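Local coordinates for thioesterase (PDB 6VAP), which probably hydrolyses thioesters as the stand-alone type II thioesterase of the borrelidin biosynthetic cluster, likely clearing stalled acyl groups from carrier domains of the assembly line, at residues 28-33 against 102-107; 72-77 against 108-113. All coordinates share one frame; numbering follows the deposited sequence.

Interaction 1 (28-33 against 102-107)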
ATOM      1  N   ILE A  28       8.274   1.059  -3.327  1.00 27.35           N
ATOM      2  CA  ILE A  28       7.933   0.418  -2.065  1.00 23.09           C
ATOM      3  C   ILE A  28       6.471   0.068  -2.133  1.00 22.97           C
ATOM      4  O   ILE A  28       5.649   0.960  -2.336  1.00 18.03           O
ATOM      5  CB  ILE A  28       8.213   1.345  -0.875  1.00 19.78           C
ATOM      6  CG1 ILE A  28       9.693   1.805  -0.907  1.00 22.33           C
ATOM      7  CG2 ILE A  28       7.916   0.635   0.452  1.00 29.13           C
ATOM      8  CD1 ILE A  28       9.897   3.099  -0.171  1.00 34.56           C
ATOM      9  N   CYS A  29       6.131  -1.201  -1.950  1.00 17.19           N
ATOM     10  CA  CYS A  29       4.783  -1.725  -2.157  1.00 18.98           C
ATOM     11  C   CYS A  29       4.196  -2.207  -0.840  1.00 20.55           C
ATOM     12  O   CYS A  29       4.794  -3.055  -0.170  1.00 16.75           O
ATOM     13  CB  CYS A  29       4.830  -2.893  -3.157  1.00 25.63           C
ATOM     14  SG  CYS A  29       5.403  -2.342  -4.770  1.00 29.41           S
ATOM     15  N   LEU A  30       3.010  -1.706  -0.511  1.00 17.55           N
ATOM     16  CA  LEU A  30       2.336  -1.961   0.738  1.00 21.22           C
ATOM     17  C   LEU A  30       1.136  -2.850   0.464  1.00 23.07           C
ATOM     18  O   LEU A  30       0.209  -2.439  -0.250  1.00 15.68           O
ATOM     19  CB  LEU A  30       1.891  -0.650   1.393  1.00 23.61           C
ATOM     20  CG  LEU A  30       2.981   0.290   1.967  1.00 23.69           C
ATOM     21  CD1 LEU A  30       3.999  -0.421   2.786  1.00 21.89           C
ATOM     22  CD2 LEU A  30       3.693   1.037   0.775  1.00 24.65           C
ATOM     23  N   PRO A  31       1.102  -4.057   0.997  1.00 24.86           N
ATOM     24  CA  PRO A  31      -0.043  -4.927   0.754  1.00 28.50           C
ATOM     25  C   PRO A  31      -1.299  -4.453   1.457  1.00 25.21           C
ATOM     26  O   PRO A  31      -1.249  -3.724   2.452  1.00 25.21           O
ATOM     27  CB  PRO A  31       0.415  -6.261   1.326  1.00 18.98           C
ATOM     28  CG  PRO A  31       1.869  -6.198   1.342  1.00 21.09           C
ATOM     29  CD  PRO A  31       2.215  -4.779   1.619  1.00 24.75           C
ATOM     30  N   HIS A  32      -2.434  -4.951   0.955  1.00 24.07           N
ATOM     31  CA  HIS A  32      -3.741  -4.749   1.581  1.00 24.57           C
ATOM     32  C   HIS A  32      -3.872  -5.534   2.883  1.00 21.08           C
ATOM     33  O   HIS A  32      -3.009  -6.331   3.246  1.00 25.81           O
ATOM     34  CB  HIS A  32      -4.861  -5.198   0.644  1.00 24.40           C
ATOM     35  CG  HIS A  32      -4.630  -6.564   0.065  1.00 27.56           C
ATOM     36  ND1 HIS A  32      -3.663  -6.831  -0.892  1.00 28.51           N
ATOM     37  CD2 HIS A  32      -5.184  -7.753   0.389  1.00 27.20           C
ATOM     38  CE1 HIS A  32      -3.687  -8.121  -1.175  1.00 26.16           C
ATOM     39  NE2 HIS A  32      -4.575  -8.706  -0.389  1.00 23.33           N
ATOM     40  N   ALA A  33      -5.002  -5.340   3.570  1.00 27.20           N
ATOM     41  CA  ALA A  33      -5.304  -6.138   4.758  1.00 35.65           C
ATOM     42  C   ALA A  33      -5.384  -7.621   4.419  1.00 26.40           C
ATOM     43  O   ALA A  33      -5.988  -8.017   3.433  1.00 24.79           O
ATOM     44  CB  ALA A  33      -6.630  -5.690   5.379  1.00 40.12           C
ATOM     45  N   THR A 102      -3.420   3.597   2.649  1.00 16.93           N
ATOM     46  CA  THR A 102      -3.348   4.497   3.790  1.00 15.29           C
ATOM     47  C   THR A 102      -1.964   4.436   4.432  1.00 27.48           C
ATOM     48  O   THR A 102      -1.373   5.470   4.768  1.00 22.43           O
ATOM     49  CB  THR A 102      -4.437   4.149   4.800  1.00 17.45           C
ATOM     50  OG1 THR A 102      -5.727   4.221   4.191  1.00 24.43           O
ATOM     51  CG2 THR A 102      -4.384   5.129   6.020  1.00 21.27           C
ATOM     52  N   LEU A 103      -1.423   3.232   4.596  1.00 18.40           N
ATOM     53  CA  LEU A 103      -0.058   3.102   5.081  1.00 16.98           C
ATOM     54  C   LEU A 103       0.917   3.820   4.169  1.00 17.69           C
ATOM     55  O   LEU A 103       1.787   4.548   4.659  1.00 19.71           O
ATOM     56  CB  LEU A 103       0.302   1.633   5.216  1.00 18.12           C
ATOM     57  CG  LEU A 103       1.725   1.337   5.687  1.00 28.50           C
ATOM     58  CD1 LEU A 103       2.023   2.058   7.008  1.00 27.87           C
ATOM     59  CD2 LEU A 103       1.901  -0.146   5.861  1.00 25.17           C
ATOM     60  N   ALA A 104       0.760   3.665   2.849  1.00 21.79           N
ATOM     61  CA  ALA A 104       1.638   4.348   1.907  1.00 22.81           C
ATOM     62  C   ALA A 104       1.560   5.847   2.067  1.00 29.55           C
ATOM     63  O   ALA A 104       2.588   6.528   1.963  1.00 26.13           O
ATOM     64  CB  ALA A 104       1.317   3.965   0.460  1.00 17.74           C
ATOM     65  N   PHE A 105       0.357   6.368   2.318  1.00 19.44           N
ATOM     66  CA  PHE A 105       0.200   7.799   2.490  1.00 18.11           C
ATOM     67  C   PHE A 105       0.875   8.265   3.761  1.00 32.15           C
ATOM     68  O   PHE A 105       1.459   9.343   3.788  1.00 20.89           O
ATOM     69  CB  PHE A 105      -1.276   8.159   2.510  1.00 21.28           C
ATOM     70  CG  PHE A 105      -1.562   9.514   3.113  1.00 20.08           C
ATOM     71  CD1 PHE A 105      -1.391  10.686   2.369  1.00 27.31           C
ATOM     72  CD2 PHE A 105      -2.044   9.618   4.381  1.00 18.97           C
ATOM     73  CE1 PHE A 105      -1.673  11.909   2.917  1.00 28.39           C
ATOM     74  CE2 PHE A 105      -2.332  10.836   4.928  1.00 20.64           C
ATOM     75  CZ  PHE A 105      -2.148  11.993   4.194  1.00 33.99           C
ATOM     76  N   GLU A 106       0.741   7.500   4.838  1.00 14.31           N
ATOM     77  CA  GLU A 106       1.369   7.844   6.106  1.00 14.82           C
ATOM     78  C   GLU A 106       2.883   7.794   5.992  1.00 19.38           C
ATOM     79  O   GLU A 106       3.575   8.655   6.549  1.00 19.17           O
ATOM     80  CB  GLU A 106       0.853   6.895   7.189  1.00 20.38           C
ATOM     81  CG  GLU A 106      -0.559   7.176   7.649  1.00 23.15           C
ATOM     82  CD  GLU A 106      -0.667   8.557   8.310  1.00 31.63           C
ATOM     83  OE1 GLU A 106       0.368   9.058   8.766  1.00 32.63           O
ATOM     84  OE2 GLU A 106      -1.775   9.110   8.340  1.00 27.69           O
ATOM     85  N   LEU A 107       3.404   6.797   5.275  1.00 29.87           N
ATOM     86  CA  LEU A 107       4.841   6.728   5.023  1.00 16.25           C
ATOM     87  C   LEU A 107       5.296   7.905   4.182  1.00 20.37           C
ATOM     88  O   LEU A 107       6.345   8.499   4.449  1.00 22.69           O
ATOM     89  CB  LEU A 107       5.194   5.406   4.329  1.00 20.38           C
ATOM     90  CG  LEU A 107       4.990   4.174   5.174  1.00 20.51           C
ATOM     91  CD1 LEU A 107       5.060   2.882   4.300  1.00 28.05           C
ATOM     92  CD2 LEU A 107       6.076   4.123   6.252  1.00 28.64           C
TER
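Strand 28-30 packs against helix 102-107 with the two axes 8.6 Å apart at closest approach and their N-to-C directions at 137°. The backbones come nearest where the CA atoms of L30 and A104 lie 6.5 Å apart. Across this gap L30 carries the contact with both of its methyl branches. Its first torsion (chi1 -70°) sets CG opposite the carbonyl carbon, and the fork of the leucine then divides its work. CD2 rests against the helix wall, 3.8 Å from CB of A104, where a residue as small as alanine lets the strand side chain approach the helix backbone. CD1 touches two leucines one helical turn apart, with L30 CD1 3.7 Å from L103 CD2 and 3.8 Å from L107 CD1. This is strand-to-helix packing of an alpha/beta-hydrolase fold: helix 99-113 follows the probable nucleophile elbow around S98, and L30 also touches residues of that turn. L103 crosses L30 at about a right angle, whereas L107 meets it tip to tip. Leucine's forked end lets L30 serve both surfaces at once. Beside L30, V56 of the adjacent strand 52-56 continues the apolar surface, while L80 of helix 73-87 packs against L107.

Interaction 2 (72-77 against 108-113)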
ATOM      1  N   ASP A  72      -2.664  -0.953  14.117  1.00 30.06           N
ATOM      2  CA  ASP A  72      -2.775   0.490  13.955  1.00 29.82           C
ATOM      3  C   ASP A  72      -1.877   0.879  12.794  1.00 24.50           C
ATOM      4  O   ASP A  72      -0.723   0.451  12.740  1.00 23.45           O
ATOM      5  CB  ASP A  72      -2.389   1.238  15.242  1.00 64.30           C
ATOM      6  CG  ASP A  72      -2.335   2.743  15.043  1.00 90.93           C
ATOM      7  OD1 ASP A  72      -3.399   3.359  14.814  1.00 97.84           O
ATOM      8  OD2 ASP A  72      -1.227   3.315  15.119  1.00 96.07           O
ATOM      9  N   ILE A  73      -2.395   1.707  11.888  1.00 39.57           N
ATOM     10  CA  ILE A  73      -1.604   2.159  10.750  1.00 32.26           C
ATOM     11  C   ILE A  73      -0.420   2.998  11.209  1.00 30.22           C
ATOM     12  O   ILE A  73       0.698   2.869  10.696  1.00 35.17           O
ATOM     13  CB  ILE A  73      -2.506   2.949   9.790  1.00 26.42           C
ATOM     14  CG1 ILE A  73      -3.532   2.017   9.115  1.00 25.20           C
ATOM     15  CG2 ILE A  73      -1.644   3.660   8.719  1.00 43.23           C
ATOM     16  CD1 ILE A  73      -2.961   1.288   7.942  1.00 39.74           C
ATOM     17  N   ASP A  74      -0.643   3.887  12.169  1.00 31.17           N
ATOM     18  CA  ASP A  74       0.457   4.728  12.637  1.00 41.09           C
ATOM     19  C   ASP A  74       1.568   3.904  13.278  1.00 32.79           C
ATOM     20  O   ASP A  74       2.755   4.233  13.141  1.00 33.00           O
ATOM     21  CB  ASP A  74      -0.052   5.778  13.622  1.00 73.53           C
ATOM     22  CG  ASP A  74      -0.536   7.036  12.926  1.00102.26           C
ATOM     23  OD1 ASP A  74       0.226   7.600  12.111  1.00107.01           O
ATOM     24  OD2 ASP A  74      -1.684   7.461  13.184  1.00110.73           O
ATOM     25  N   GLU A  75       1.209   2.797  13.934  1.00 26.56           N
ATOM     26  CA  GLU A  75       2.225   1.930  14.517  1.00 47.41           C
ATOM     27  C   GLU A  75       2.949   1.167  13.425  1.00 38.19           C
ATOM     28  O   GLU A  75       4.176   1.042  13.465  1.00 37.11           O
ATOM     29  CB  GLU A  75       1.602   0.959  15.525  1.00 82.03           C
ATOM     30  CG  GLU A  75       1.193   1.620  16.831  1.00112.82           C
ATOM     31  CD  GLU A  75       0.175   0.805  17.603  1.00137.77           C
ATOM     32  OE1 GLU A  75      -0.543   1.390  18.444  1.00146.51           O
ATOM     33  OE2 GLU A  75       0.092  -0.419  17.366  1.00141.65           O
ATOM     34  N   LEU A  76       2.206   0.648  12.441  1.00 37.21           N
ATOM     35  CA  LEU A  76       2.848   0.057  11.267  1.00 29.73           C
ATOM     36  C   LEU A  76       3.840   1.032  10.643  1.00 20.26           C
ATOM     37  O   LEU A  76       4.984   0.674  10.342  1.00 25.26           O
ATOM     38  CB  LEU A  76       1.807  -0.375  10.227  1.00 27.91           C
ATOM     39  CG  LEU A  76       1.271  -1.802  10.379  1.00 27.58           C
ATOM     40  CD1 LEU A  76      -0.077  -1.922   9.647  1.00 41.65           C
ATOM     41  CD2 LEU A  76       2.239  -2.809   9.869  1.00 30.75           C
ATOM     42  N   ALA A  77       3.395   2.261  10.394  1.00 25.59           N
ATOM     43  CA  ALA A  77       4.265   3.275   9.802  1.00 25.59           C
ATOM     44  C   ALA A  77       5.459   3.625  10.693  1.00 23.33           C
ATOM     45  O   ALA A  77       6.597   3.727  10.216  1.00 27.36           O
ATOM     46  CB  ALA A  77       3.461   4.536   9.520  1.00 30.41           C
ATOM     47  N   ALA A 108       4.465   8.332   3.236  1.00 17.66           N
ATOM     48  CA  ALA A 108       4.823   9.495   2.433  1.00 21.85           C
ATOM     49  C   ALA A 108       4.945  10.742   3.295  1.00 26.99           C
ATOM     50  O   ALA A 108       5.877  11.539   3.149  1.00 27.64           O
ATOM     51  CB  ALA A 108       3.800   9.696   1.325  1.00 26.88           C
ATOM     52  N   ARG A 109       3.995  10.933   4.197  1.00 16.10           N
ATOM     53  CA  ARG A 109       4.049  12.045   5.126  1.00 17.60           C
ATOM     54  C   ARG A 109       5.351  12.048   5.890  1.00 19.30           C
ATOM     55  O   ARG A 109       5.956  13.107   6.071  1.00 25.25           O
ATOM     56  CB  ARG A 109       2.876  11.956   6.110  1.00 23.89           C
ATOM     57  CG  ARG A 109       1.583  12.538   5.661  1.00 35.07           C
ATOM     58  CD  ARG A 109       0.495  12.332   6.735  1.00 25.53           C
ATOM     59  NE  ARG A 109      -0.349  13.511   6.894  1.00 48.93           N
ATOM     60  CZ  ARG A 109      -1.274  13.635   7.831  1.00 42.76           C
ATOM     61  NH1 ARG A 109      -1.457  12.654   8.705  1.00 42.82           N
ATOM     62  NH2 ARG A 109      -2.017  14.719   7.869  1.00 57.60           N
ATOM     63  N   ARG A 110       5.810  10.865   6.324  1.00 29.45           N
ATOM     64  CA  ARG A 110       7.050  10.778   7.093  1.00 26.43           C
ATOM     65  C   ARG A 110       8.304  10.998   6.236  1.00 30.90           C
ATOM     66  O   ARG A 110       9.296  11.569   6.701  1.00 30.76           O
ATOM     67  CB  ARG A 110       7.082   9.419   7.782  1.00 22.98           C
ATOM     68  CG  ARG A 110       6.110   9.315   8.928  1.00 26.20           C
ATOM     69  CD  ARG A 110       5.683   7.878   9.159  1.00 25.10           C
ATOM     70  NE  ARG A 110       4.942   7.725  10.432  1.00 39.37           N
ATOM     71  CZ  ARG A 110       3.640   7.987  10.562  1.00 38.73           C
ATOM     72  NH1 ARG A 110       2.941   8.452   9.531  1.00 27.67           N
ATOM     73  NH2 ARG A 110       3.041   7.813  11.722  1.00 36.63           N
ATOM     74  N   PHE A 111       8.299  10.519   4.996  1.00 19.67           N
ATOM     75  CA  PHE A 111       9.418  10.780   4.103  1.00 24.74           C
ATOM     76  C   PHE A 111       9.580  12.270   3.882  1.00 25.58           C
ATOM     77  O   PHE A 111      10.691  12.794   3.991  1.00 24.50           O
ATOM     78  CB  PHE A 111       9.223  10.050   2.778  1.00 28.76           C
ATOM     79  CG  PHE A 111       9.639   8.604   2.818  1.00 20.51           C
ATOM     80  CD1 PHE A 111      10.985   8.254   2.933  1.00 20.46           C
ATOM     81  CD2 PHE A 111       8.709   7.604   2.690  1.00 32.40           C
ATOM     82  CE1 PHE A 111      11.387   6.951   2.952  1.00 27.68           C
ATOM     83  CE2 PHE A 111       9.099   6.266   2.694  1.00 29.81           C
ATOM     84  CZ  PHE A 111      10.427   5.932   2.842  1.00 30.20           C
ATOM     85  N   GLU A 112       8.471  12.966   3.593  1.00 29.49           N
ATOM     86  CA  GLU A 112       8.528  14.391   3.298  1.00 33.40           C
ATOM     87  C   GLU A 112       8.958  15.193   4.513  1.00 45.06           C
ATOM     88  O   GLU A 112       9.776  16.107   4.389  1.00 31.94           O
ATOM     89  CB  GLU A 112       7.170  14.876   2.802  1.00 43.22           C
ATOM     90  CG  GLU A 112       6.728  14.236   1.472  1.00 47.42           C
ATOM     91  CD  GLU A 112       5.759  15.137   0.684  1.00 51.40           C
ATOM     92  OE1 GLU A 112       5.285  16.169   1.246  1.00 40.57           O
ATOM     93  OE2 GLU A 112       5.491  14.813  -0.500  1.00 36.83           O
ATOM     94  N   SER A 113       8.433  14.869   5.696  1.00 37.76           N
ATOM     95  CA  SER A 113       8.878  15.585   6.892  1.00 41.80           C
ATOM     96  C   SER A 113      10.367  15.378   7.141  1.00 35.16           C
ATOM     97  O   SER A 113      11.033  16.228   7.752  1.00 32.91           O
ATOM     98  CB  SER A 113       8.062  15.129   8.096  1.00 40.12           C
ATOM     99  OG  SER A 113       6.773  15.741   8.068  1.00 55.82           O
TER
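Two helices of the alpha/beta-hydrolase fold, 73-87 and 99-113, are joined here by a salt bridge between D74, in the first turn of one, and R110, near the C-terminal end of the other. Through its NH2, R110 donates to D74 OD1 over 2.8 Å, with an N-H...O angle of 156°. The oxygen is approached on its anti side, a little out of the carboxylate plane, and lies near the plane of the guanidinium, at its edge. The two flat groups are turned 37° against each other, and the side chains cross at roughly a right angle. Arginine suits the span: the CA atoms of D74 and R110 are 10.5 Å apart, and R110 covers the distance with a chain extended from CG to NE. Its guanidinium has further partners, since NH2 also donates to N78 OD1 and NH1 pairs with E106 OE1. D74 is bound more strongly by R187, at OD2. R110 thus probably offsets the closeness of the D74 and E106 carboxylates, with R187 adding positive charge, although the D74 side chain is poorly ordered and its position less certain. At the start of helix 73-87, D72 is the N-cap: with CG trans to the backbone N (chi1 173°), its OD2 accepts from E75 N at 2.8 Å in a bent bond, on the anti side and well out of the carboxylate plane. Aspartate suits this place because its short side chain can fold back to a backbone N-H of the first turn. A77 supplies the apolar half of the contact. Its small side chain leaves room for the flat head of R110 to lie against the helix, with CB over the centre of one guanidinium face and 3.6 Å from R110 CZ.

How the interactions relate
From the N terminus the chain passes through strand 26-30, then the start of helix 73-87, and finally helix 99-113, which supplies the second partner of both contacts. Interaction 1 closes a loop of 68 intervening residues when 102-107 packs on the strand. Interaction 2 closes a shorter one of 30 residues, opening within that span and ending just beyond it, so the two cross. Their centres are about 9 Å apart. Helix 99-113 is thereby tied to the central sheet and to helix 73-87. The two contacts also meet directly: L103 CD1 lies 3.7 Å from A77 N, and the like-charged E106 OE1 and D74 OD1 are 3.7 Å apart.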